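Local coordinates for protein cytochrome c (Hydrogenophilus thermoluteolus, PDB 2D0S) that carries a covalently attached heme c and, as a small c-type cytochrome, probably transfers electrons, at residues V41-K45 / E65-E69; D27-Y32 / G50-P54. Residues are numbered along the deposited sequence.

Contact 1 (V41-K45 / E65-E69); sequences VEKVK and EADIE. With HEC (heme c), chain B.
Lys45 NZ sits between two carboxylates, donating to Glu65 OE2 across the contact at 2.6 Å and to Glu42 OE2 one helical turn back at 2.8 Å; the lysine holds together two acids whose OE2 atoms lie 4.4 Å apart. Both segments are regular alpha helix. Their axes come within 9.8 Å, with N-to-C directions 122° apart, and the CA atoms of Val41 and Glu69 are nearest, at 5.9 Å. Beneath the salt-bridge network Ile68 (m, t) points into the facing helix: its CG2 lies 3.8 Å from Val44 CB and 4.2 Å from Val41 CG1, while its CD1 is 4.2 Å from Lys45 CA. Val41 (t) sets CG2 against Glu69 CA at 3.7 Å. On the heme side, Val44 CG2 is 3.8 Å from HEC CHB, and Lys43 NZ donates to propionate oxygens HEC O2A (2.9 Å) and HEC O2D (2.7 Å). Helix 37-46 therefore touches both the heme and C-terminal helix 65-75, as in the compact all-helical fold of small bacterial class I cytochromes c.

Contact 2 (D27-Y32 / G50-P54); sequences DVAKKY and GVWGP. With HEC (heme c), chain B.
The heme propionate pocket of this cytochrome c fold is lined here by the end of helix 25-31 and the loop 50-54. Residues 27-31 are helical, and Tyr32 leaves the helix at phi/psi -118/175. The backbones stay well apart, with Val28 CA 9.9 Å from Trp52 CA and Lys31 CA 10.7 Å from Val51 CA, so side chains bridge the gap. The Trp52 indole (chi1 -61°, chi2 88°) reaches the helix: CH2 lies 3.6 Å from Asp27 O, near the ring plane, and CZ2 lies 4.2 Å from Val28 CG2 and 3.6 Å from Lys31 CD. Lys31 also brings NZ within 3.8 Å of Val51 CG1 and donates a weak 3.0 Å hydrogen bond to Tyr32 OH. No hydrogen bond links the two segments directly; the heme joins them instead. In the loop, Gly50 N donates a hydrogen bond to Gly53 O at 2.8 Å, and successive amides hold one propionate, Val51 N to HEC O2D at 3.0 Å and Trp52 N to HEC O1D at 2.9 Å. The other propionate accepts one hydrogen bond from each segment, its oxygen HEC O1A receiving Trp52 NE1 at 2.8 Å and Tyr32 OH at 2.5 Å.

How the contacts relate
The two contacts lie on opposite sides of the chain's centre, about 16 Å apart between their centres, and both touch the heme. Their segments alternate along the sequence: 27-32, 41-45, 50-54, 65-69. Consecutive helices 25-31 and 37-46 supply the first segment of each contact; the loop after helix 37-46 and helix 65-75 supply the second. Contact 1 and contact 2 meet directly where Lys43 NZ packs 3.7 Å from Val51 CG2, beside the propionates. Lys43, Tyr32, Val51 and Trp52 all hydrogen-bond to the propionates, so this interleaved chain path ties a helix-helix interface and a helix-loop interface to one prosthetic group.

Contact 1 (V41-K45 / E65-E69)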
loop_
_atom_site.group_PDB
_atom_site.type_symbol
_atom_site.label_atom_id
_atom_site.label_comp_id
_atom_site.label_asym_id
_atom_site.label_seq_id
_atom_site.Cartn_x
_atom_site.Cartn_y
_atom_site.Cartn_z
ATOM N N VAL A 41 -2.913 -6.941 0.990
ATOM C CA VAL A 41 -4.251 -6.590 0.638
ATOM C C VAL A 41 -5.161 -6.494 1.874
ATOM O O VAL A 41 -5.918 -5.543 1.992
ATOM C CB VAL A 41 -4.851 -7.596 -0.426
ATOM C CG1 VAL A 41 -6.398 -7.434 -0.537
ATOM C CG2 VAL A 41 -4.191 -7.378 -1.789
ATOM N N GLU A 42 -5.081 -7.462 2.792
ATOM C CA GLU A 42 -5.854 -7.399 4.059
ATOM C C GLU A 42 -5.481 -6.163 4.911
ATOM O O GLU A 42 -6.347 -5.509 5.499
ATOM C CB GLU A 42 -5.682 -8.687 4.900
ATOM C CG GLU A 42 -6.981 -9.479 5.130
ATOM C CD GLU A 42 -7.816 -9.675 3.815
ATOM O OE1 GLU A 42 -7.327 -10.348 2.853
ATOM O OE2 GLU A 42 -8.949 -9.128 3.739
ATOM N N LYS A 43 -4.187 -5.864 4.968
ATOM C CA LYS A 43 -3.679 -4.695 5.693
ATOM C C LYS A 43 -4.271 -3.351 5.140
ATOM O O LYS A 43 -4.599 -2.448 5.887
ATOM C CB LYS A 43 -2.131 -4.697 5.640
ATOM C CG LYS A 43 -1.455 -3.511 6.329
ATOM C CD LYS A 43 -1.863 -3.389 7.810
ATOM C CE LYS A 43 -1.078 -2.269 8.500
ATOM N NZ LYS A 43 0.362 -2.684 8.829
ATOM N N VAL A 44 -4.368 -3.221 3.836
ATOM C CA VAL A 44 -4.880 -2.002 3.246
ATOM C C VAL A 44 -6.378 -1.937 3.577
ATOM O O VAL A 44 -6.888 -0.893 4.033
ATOM C CB VAL A 44 -4.664 -1.980 1.729
ATOM C CG1 VAL A 44 -5.295 -0.720 1.111
ATOM C CG2 VAL A 44 -3.139 -2.103 1.393
ATOM N N LYS A 45 -7.068 -3.062 3.376
ATOM C CA LYS A 45 -8.478 -3.167 3.626
ATOM C C LYS A 45 -8.859 -2.860 5.099
ATOM O O LYS A 45 -9.661 -1.960 5.355
ATOM C CB LYS A 45 -8.961 -4.565 3.221
ATOM C CG LYS A 45 -10.465 -4.745 3.268
ATOM C CD LYS A 45 -10.875 -6.226 3.540
ATOM C CE LYS A 45 -10.634 -7.104 2.322
ATOM N NZ LYS A 45 -11.302 -8.442 2.482
ATOM N N GLU A 65 -11.688 -4.744 -3.225
ATOM C CA GLU A 65 -10.572 -5.614 -3.016
ATOM C C GLU A 65 -9.791 -5.954 -4.322
ATOM O O GLU A 65 -8.547 -6.005 -4.324
ATOM C CB GLU A 65 -11.064 -6.852 -2.277
ATOM C CG GLU A 65 -10.080 -7.985 -2.232
ATOM C CD GLU A 65 -10.486 -9.054 -1.228
ATOM O OE1 GLU A 65 -10.402 -10.258 -1.580
ATOM O OE2 GLU A 65 -10.932 -8.672 -0.113
ATOM N N ALA A 66 -10.501 -6.012 -5.451
ATOM C CA ALA A 66 -9.849 -6.201 -6.753
ATOM C C ALA A 66 -8.953 -5.039 -7.102
ATOM O O ALA A 66 -7.895 -5.225 -7.702
ATOM C CB ALA A 66 -10.881 -6.392 -7.812
ATOM N N ASP A 67 -9.373 -3.828 -6.739
ATOM C CA ASP A 67 -8.560 -2.652 -7.002
ATOM C C ASP A 67 -7.391 -2.592 -6.099
ATOM O O ASP A 67 -6.282 -2.315 -6.555
ATOM C CB ASP A 67 -9.360 -1.391 -6.840
ATOM C CG ASP A 67 -10.376 -1.211 -7.954
ATOM O OD1 ASP A 67 -10.275 -1.914 -8.976
ATOM O OD2 ASP A 67 -11.240 -0.335 -7.812
ATOM N N ILE A 68 -7.613 -2.875 -4.813
ATOM C CA ILE A 68 -6.518 -2.898 -3.878
ATOM C C ILE A 68 -5.430 -3.876 -4.364
ATOM O O ILE A 68 -4.255 -3.535 -4.395
ATOM C CB ILE A 68 -6.974 -3.292 -2.457
ATOM C CG1 ILE A 68 -7.898 -2.218 -1.893
ATOM C CG2 ILE A 68 -5.758 -3.463 -1.571
ATOM C CD1 ILE A 68 -8.559 -2.611 -0.577
ATOM N N GLU A 69 -5.824 -5.085 -4.756
ATOM C CA GLU A 69 -4.821 -6.076 -5.185
ATOM C C GLU A 69 -4.016 -5.614 -6.412
ATOM O O GLU A 69 -2.816 -5.767 -6.459
ATOM C CB GLU A 69 -5.473 -7.421 -5.450
ATOM C CG GLU A 69 -4.494 -8.535 -5.815
ATOM C CD GLU A 69 -5.214 -9.773 -6.308
ATOM O OE1 GLU A 69 -4.597 -10.587 -6.991
ATOM O OE2 GLU A 69 -6.416 -9.872 -6.080
HETATM FE FE HEC B . -0.959 2.861 3.305
HETATM C CHA HEC B . 1.227 1.037 5.225
HETATM C CHB HEC B . -0.625 0.698 0.735
HETATM C CHC HEC B . -3.550 4.431 1.724
HETATM C CHD HEC B . -0.882 5.392 5.678
HETATM N NA HEC B . 0.084 1.237 3.021
HETATM C C1A HEC B . 0.953 0.619 3.940
HETATM C C2A HEC B . 1.503 -0.567 3.327
HETATM C C3A HEC B . 1.034 -0.650 2.063
HETATM C C4A HEC B . 0.114 0.471 1.858
HETATM C CMA HEC B . 1.340 -1.764 1.015
HETATM C CAA HEC B . 2.525 -1.525 4.011
HETATM C CBA HEC B . 1.716 -2.493 4.873
HETATM C CGA HEC B . 2.590 -3.261 5.826
HETATM O O1A HEC B . 3.825 -3.305 5.635
HETATM O O2A HEC B . 2.032 -3.865 6.759
HETATM N NB HEC B . -1.932 2.617 1.577
HETATM C C1B HEC B . -1.644 1.636 0.650
HETATM C C2B HEC B . -2.640 1.694 -0.385
HETATM C C3B HEC B . -3.441 2.746 -0.132
HETATM C C4B HEC B . -3.029 3.306 1.139
HETATM C CMB HEC B . -2.590 0.798 -1.640
HETATM C CAB HEC B . -4.616 3.318 -0.995
HETATM C CBB HEC B . -5.682 2.239 -1.300
HETATM N NC HEC B . -1.975 4.564 3.630
HETATM C C1C HEC B . -3.021 5.050 2.835
HETATM C C2C HEC B . -3.425 6.346 3.329
HETATM C C3C HEC B . -2.817 6.511 4.544
HETATM C C4C HEC B . -1.816 5.467 4.660
HETATM C CMC HEC B . -4.715 7.028 2.822
HETATM C CAC HEC B . -2.835 7.722 5.554
HETATM C CBC HEC B . -4.137 8.517 5.714
HETATM N ND HEC B . 0.014 3.160 5.232
HETATM C C1D HEC B . -0.158 4.276 6.031
HETATM C C2D HEC B . 0.629 4.117 7.230
HETATM C C3D HEC B . 1.307 2.779 7.061
HETATM C C4D HEC B . 0.871 2.260 5.789
HETATM C CMD HEC B . 0.722 5.108 8.402
HETATM C CAD HEC B . 2.201 2.049 8.052
HETATM C CBD HEC B . 1.309 1.080 8.805
HETATM C CGD HEC B . 2.193 0.325 9.785
HETATM O O1D HEC B . 3.104 0.979 10.340
HETATM O O2D HEC B . 1.984 -0.919 9.999
#

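Contact 2 (D27-Y32 / G50-P54)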
loop_
_atom_site.group_PDB
_atom_site.type_symbol
_atom_site.label_atom_id
_atom_site.label_comp_id
_atom_site.label_asym_id
_atom_site.label_seq_id
_atom_site.Cartn_x
_atom_site.Cartn_y
_atom_site.Cartn_z
ATOM N N ASP A 27 10.232 1.148 -0.493
ATOM C CA ASP A 27 10.568 0.432 0.770
ATOM C C ASP A 27 9.626 -0.765 0.980
ATOM O O ASP A 27 10.046 -1.823 1.495
ATOM C CB ASP A 27 10.431 1.371 1.989
ATOM C CG ASP A 27 11.748 2.072 2.367
ATOM O OD1 ASP A 27 11.744 2.768 3.413
ATOM O OD2 ASP A 27 12.764 1.968 1.622
ATOM N N VAL A 28 8.378 -0.605 0.526
ATOM C CA VAL A 28 7.407 -1.703 0.631
ATOM C C VAL A 28 7.889 -2.814 -0.300
ATOM O O VAL A 28 8.021 -3.940 0.137
ATOM C CB VAL A 28 5.938 -1.294 0.308
ATOM C CG1 VAL A 28 5.008 -2.602 0.164
ATOM C CG2 VAL A 28 5.373 -0.348 1.426
ATOM N N ALA A 29 8.218 -2.474 -1.553
ATOM C CA ALA A 29 8.769 -3.458 -2.501
ATOM C C ALA A 29 10.059 -4.153 -1.973
ATOM O O ALA A 29 10.315 -5.308 -2.291
ATOM C CB ALA A 29 9.044 -2.797 -3.823
ATOM N N LYS A 30 10.879 -3.430 -1.196
ATOM C CA LYS A 30 12.116 -3.988 -0.618
ATOM C C LYS A 30 11.838 -4.945 0.556
ATOM O O LYS A 30 12.558 -5.902 0.783
ATOM C CB LYS A 30 13.048 -2.859 -0.160
ATOM C CG LYS A 30 13.936 -2.339 -1.270
ATOM C CD LYS A 30 14.590 -0.973 -0.895
ATOM C CE LYS A 30 15.001 -0.224 -2.146
ATOM N NZ LYS A 30 15.600 1.134 -1.784
ATOM N N LYS A 31 10.755 -4.713 1.259
ATOM C CA LYS A 31 10.446 -5.546 2.364
ATOM C C LYS A 31 9.678 -6.817 1.963
ATOM O O LYS A 31 9.805 -7.836 2.606
ATOM C CB LYS A 31 9.680 -4.754 3.401
ATOM C CG LYS A 31 9.699 -5.372 4.781
ATOM C CD LYS A 31 9.397 -4.312 5.844
ATOM C CE LYS A 31 8.856 -4.941 7.150
ATOM N NZ LYS A 31 7.757 -5.985 6.918
ATOM N N TYR A 32 8.854 -6.745 0.915
ATOM C CA TYR A 32 7.997 -7.891 0.584
ATOM C C TYR A 32 8.299 -8.451 -0.772
ATOM O O TYR A 32 9.007 -7.797 -1.590
ATOM C CB TYR A 32 6.536 -7.496 0.656
ATOM C CG TYR A 32 6.147 -6.979 1.992
ATOM C CD1 TYR A 32 5.902 -7.855 3.049
ATOM C CD2 TYR A 32 6.076 -5.605 2.235
ATOM C CE1 TYR A 32 5.557 -7.384 4.304
ATOM C CE2 TYR A 32 5.705 -5.119 3.490
ATOM C CZ TYR A 32 5.448 -6.011 4.513
ATOM O OH TYR A 32 5.035 -5.544 5.728
ATOM N N GLY A 50 1.927 -0.417 13.368
ATOM C CA GLY A 50 3.008 -1.161 13.969
ATOM C C GLY A 50 4.141 -1.800 13.207
ATOM O O GLY A 50 5.224 -2.043 13.746
ATOM N N VAL A 51 3.922 -2.045 11.932
ATOM C CA VAL A 51 4.996 -2.584 11.118
ATOM C C VAL A 51 6.075 -1.560 10.827
ATOM O O VAL A 51 7.260 -1.876 10.863
ATOM C CB VAL A 51 4.448 -3.215 9.844
ATOM C CG1 VAL A 51 5.555 -3.755 9.022
ATOM C CG2 VAL A 51 3.422 -4.296 10.212
ATOM N N TRP A 52 5.669 -0.328 10.522
ATOM C CA TRP A 52 6.592 0.756 10.203
ATOM C C TRP A 52 6.616 1.875 11.264
ATOM O O TRP A 52 7.389 2.832 11.152
ATOM C CB TRP A 52 6.146 1.348 8.855
ATOM C CG TRP A 52 6.175 0.344 7.700
ATOM C CD1 TRP A 52 5.187 -0.483 7.333
ATOM C CD2 TRP A 52 7.282 0.091 6.788
ATOM N NE1 TRP A 52 5.575 -1.235 6.227
ATOM C CE2 TRP A 52 6.838 -0.848 5.849
ATOM C CE3 TRP A 52 8.569 0.655 6.626
ATOM C CZ2 TRP A 52 7.670 -1.340 4.822
ATOM C CZ3 TRP A 52 9.373 0.187 5.588
ATOM C CH2 TRP A 52 8.923 -0.808 4.712
ATOM N N GLY A 53 5.675 1.822 12.215
ATOM C CA GLY A 53 5.556 2.912 13.166
ATOM C C GLY A 53 4.256 2.827 13.917
ATOM O O GLY A 53 3.466 1.882 13.712
ATOM N N PRO A 54 3.987 3.828 14.771
ATOM C CA PRO A 54 2.775 3.838 15.587
ATOM C C PRO A 54 1.540 4.450 14.926
ATOM O O PRO A 54 0.456 4.351 15.486
ATOM C CB PRO A 54 3.185 4.692 16.783
ATOM C CG PRO A 54 4.148 5.713 16.181
ATOM C CD PRO A 54 4.902 4.950 15.105
HETATM FE FE HEC B . -0.959 2.861 3.305
HETATM C CHA HEC B . 1.227 1.037 5.225
HETATM C CHB HEC B . -0.625 0.698 0.735
HETATM C CHC HEC B . -3.550 4.431 1.724
HETATM C CHD HEC B . -0.882 5.392 5.678
HETATM N NA HEC B . 0.084 1.237 3.021
HETATM C C1A HEC B . 0.953 0.619 3.940
HETATM C C2A HEC B . 1.503 -0.567 3.327
HETATM C C3A HEC B . 1.034 -0.650 2.063
HETATM C C4A HEC B . 0.114 0.471 1.858
HETATM C CMA HEC B . 1.340 -1.764 1.015
HETATM C CAA HEC B . 2.525 -1.525 4.011
HETATM C CBA HEC B . 1.716 -2.493 4.873
HETATM C CGA HEC B . 2.590 -3.261 5.826
HETATM O O1A HEC B . 3.825 -3.305 5.635
HETATM O O2A HEC B . 2.032 -3.865 6.759
HETATM N NB HEC B . -1.932 2.617 1.577
HETATM C C1B HEC B . -1.644 1.636 0.650
HETATM C C2B HEC B . -2.640 1.694 -0.385
HETATM C C3B HEC B . -3.441 2.746 -0.132
HETATM C C4B HEC B . -3.029 3.306 1.139
HETATM C CMB HEC B . -2.590 0.798 -1.640
HETATM C CAB HEC B . -4.616 3.318 -0.995
HETATM C CBB HEC B . -5.682 2.239 -1.300
HETATM N NC HEC B . -1.975 4.564 3.630
HETATM C C1C HEC B . -3.021 5.050 2.835
HETATM C C2C HEC B . -3.425 6.346 3.329
HETATM C C3C HEC B . -2.817 6.511 4.544
HETATM C C4C HEC B . -1.816 5.467 4.660
HETATM C CMC HEC B . -4.715 7.028 2.822
HETATM C CAC HEC B . -2.835 7.722 5.554
HETATM C CBC HEC B . -4.137 8.517 5.714
HETATM N ND HEC B . 0.014 3.160 5.232
HETATM C C1D HEC B . -0.158 4.276 6.031
HETATM C C2D HEC B . 0.629 4.117 7.230
HETATM C C3D HEC B . 1.307 2.779 7.061
HETATM C C4D HEC B . 0.871 2.260 5.789
HETATM C CMD HEC B . 0.722 5.108 8.402
HETATM C CAD HEC B . 2.201 2.049 8.052
HETATM C CBD HEC B . 1.309 1.080 8.805
HETATM C CGD HEC B . 2.193 0.325 9.785
HETATM O O1D HEC B . 3.104 0.979 10.340
HETATM O O2D HEC B . 1.984 -0.919 9.999
#